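Local coordinates for D-ribose pyranase (Bacillus subtilis, PDB 1OGD), which probably catalyses the interconversion of the beta-pyranose and beta-furanose forms of D-ribose, working as a homodecamer built from two pentamers, at residues A[13-18]-A[56-61]. Sequence-based numbering, arbitrary orientation.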
loop_
_atom_site.group_PDB
_atom_site.type_symbol
_atom_site.label_atom_id
_atom_site.label_comp_id
_atom_site.label_asym_id
_atom_site.label_seq_id
_atom_site.Cartn_x
_atom_site.Cartn_y
_atom_site.Cartn_z
ATOM N N LYS A 13 19.227 -2.697 10.223
ATOM C CA LYS A 13 18.667 -2.775 8.874
ATOM C C LYS A 13 19.252 -1.711 7.960
ATOM O O LYS A 13 19.471 -1.963 6.777
ATOM C CB LYS A 13 17.146 -2.667 8.932
ATOM C CG LYS A 13 16.510 -3.802 9.718
ATOM C CD LYS A 13 15.009 -3.605 9.885
ATOM C CE LYS A 13 14.412 -4.753 10.660
ATOM N NZ LYS A 13 12.988 -4.518 10.983
ATOM N N ILE A 14 19.512 -0.529 8.512
ATOM C CA ILE A 14 20.103 0.559 7.739
ATOM C C ILE A 14 21.567 0.243 7.409
ATOM O O ILE A 14 22.003 0.403 6.266
ATOM C CB ILE A 14 20.048 1.913 8.512
ATOM C CG1 ILE A 14 18.595 2.354 8.713
ATOM C CG2 ILE A 14 20.798 2.995 7.736
ATOM C CD1 ILE A 14 17.829 2.512 7.411
ATOM N N LEU A 15 22.331 -0.200 8.405
ATOM C CA LEU A 15 23.737 -0.509 8.153
ATOM C C LEU A 15 23.894 -1.609 7.111
ATOM O O LEU A 15 24.799 -1.556 6.281
ATOM C CB LEU A 15 24.445 -0.931 9.442
ATOM C CG LEU A 15 24.565 0.130 10.535
ATOM C CD1 LEU A 15 25.449 -0.402 11.654
ATOM C CD2 LEU A 15 25.149 1.409 9.953
ATOM N N ALA A 16 22.997 -2.590 7.152
ATOM C CA ALA A 16 23.026 -3.722 6.228
ATOM C C ALA A 16 22.981 -3.331 4.755
ATOM O O ALA A 16 23.564 -4.016 3.904
ATOM C CB ALA A 16 21.879 -4.669 6.540
ATOM N N ASP A 17 22.296 -2.235 4.440
ATOM C CA ASP A 17 22.189 -1.810 3.052
ATOM C C ASP A 17 23.224 -0.786 2.629
ATOM O O ASP A 17 23.309 -0.447 1.452
ATOM C CB ASP A 17 20.789 -1.256 2.756
ATOM C CG ASP A 17 19.757 -2.349 2.592
ATOM O OD1 ASP A 17 20.100 -3.395 2.001
ATOM O OD2 ASP A 17 18.605 -2.166 3.043
ATOM N N LEU A 18 24.019 -0.299 3.575
ATOM C CA LEU A 18 25.025 0.699 3.246
ATOM C C LEU A 18 26.035 0.227 2.210
ATOM O O LEU A 18 26.574 -0.876 2.293
ATOM C CB LEU A 18 25.777 1.156 4.502
ATOM C CG LEU A 18 25.024 2.059 5.477
ATOM C CD1 LEU A 18 25.917 2.364 6.671
ATOM C CD2 LEU A 18 24.606 3.340 4.774
ATOM N N ALA A 56 29.703 7.218 19.054
ATOM C CA ALA A 56 30.703 6.215 19.409
ATOM C C ALA A 56 30.286 4.817 18.955
ATOM O O ALA A 56 31.096 4.069 18.403
ATOM C CB ALA A 56 30.937 6.227 20.909
ATOM N N VAL A 57 29.025 4.464 19.192
ATOM C CA VAL A 57 28.524 3.156 18.789
ATOM C C VAL A 57 28.560 3.007 17.272
ATOM O O VAL A 57 29.005 1.981 16.750
ATOM C CB VAL A 57 27.076 2.930 19.276
ATOM C CG1 VAL A 57 26.541 1.616 18.719
ATOM C CG2 VAL A 57 27.038 2.898 20.795
ATOM N N LEU A 58 28.097 4.030 16.559
ATOM C CA LEU A 58 28.091 3.977 15.101
ATOM C C LEU A 58 29.504 3.838 14.541
ATOM O O LEU A 58 29.731 3.116 13.569
ATOM C CB LEU A 58 27.420 5.227 14.514
ATOM C CG LEU A 58 25.928 5.125 14.146
ATOM C CD1 LEU A 58 25.710 3.917 13.245
ATOM C CD2 LEU A 58 25.078 4.989 15.383
ATOM N N ALA A 59 30.452 4.528 15.168
ATOM C CA ALA A 59 31.841 4.492 14.736
ATOM C C ALA A 59 32.413 3.075 14.725
ATOM O O ALA A 59 33.167 2.713 13.825
ATOM C CB ALA A 59 32.693 5.397 15.641
ATOM N N GLU A 60 32.049 2.270 15.714
ATOM C CA GLU A 60 32.569 0.910 15.787
ATOM C C GLU A 60 31.777 -0.142 15.016
ATOM O O GLU A 60 32.227 -1.280 14.893
ATOM C CB GLU A 60 32.694 0.468 17.244
ATOM C CG GLU A 60 31.390 0.387 17.994
ATOM C CD GLU A 60 31.563 -0.221 19.375
ATOM O OE1 GLU A 60 32.006 -1.391 19.453
ATOM O OE2 GLU A 60 31.260 0.467 20.379
ATOM N N GLU A 61 30.608 0.224 14.499
ATOM C CA GLU A 61 29.787 -0.727 13.751
ATOM C C GLU A 61 29.728 -0.386 12.275
ATOM O O GLU A 61 29.239 -1.170 11.464
ATOM C CB GLU A 61 28.363 -0.754 14.302
ATOM C CG GLU A 61 28.236 -1.229 15.731
ATOM C CD GLU A 61 28.863 -2.590 15.951
ATOM O OE1 GLU A 61 29.011 -3.357 14.969
ATOM O OE2 GLU A 61 29.199 -2.893 17.114
#
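L15, in the last turn of helix 9-17, reaches with both methyl branches to segment 56-61 of helix 51-61, where L58 and E61 receive it. The backbones stay well apart, L15 and E61 being the closest pair at 8.2 Å between their CA atoms, and a long branched side chain suits a gap of that width. L15 sets its CG anti to its own carbonyl carbon (chi1 -65°), and from there the isobutyl group forks, one methyl for each partner.

The purely apolar half is leucine against leucine. CD2 of L15 meets CD1 of L58 at 4.2 Å, with the two side chains inclined to each other. L58 starts in a direction that does not face helix 9-17, and its tip closes the distance. Both leucines are buried; L58 also packs on I24 of strand 23-27, which I14 and L18 touch as well, so the two helices share a footing on the sheet.

The other methyl meets a residue of mixed character. CD1 of L15 lies 4.0 Å from CB of E61 and 3.9 Å from the backbone O of E61, the two side chains crossing at about a right angle. The glutamate offers its CB and its backbone carbonyl, the latter as a plain van der Waals neighbour of the methyl; its chain bends at chi2 (-55°) and carries the carboxylate away from the leucine. I6 touches both L15 and E61, while H4 of a second subunit packs on E61, whose backbone also hydrogen-bonds to that subunit.

Across these segments the grip is modest, burying 113 Å² in all. With no polar bond between them, cohesion here probably rests on dispersion and on burial of the methyls from water, as hydrophobic packing over the sheet, away from the ribose site.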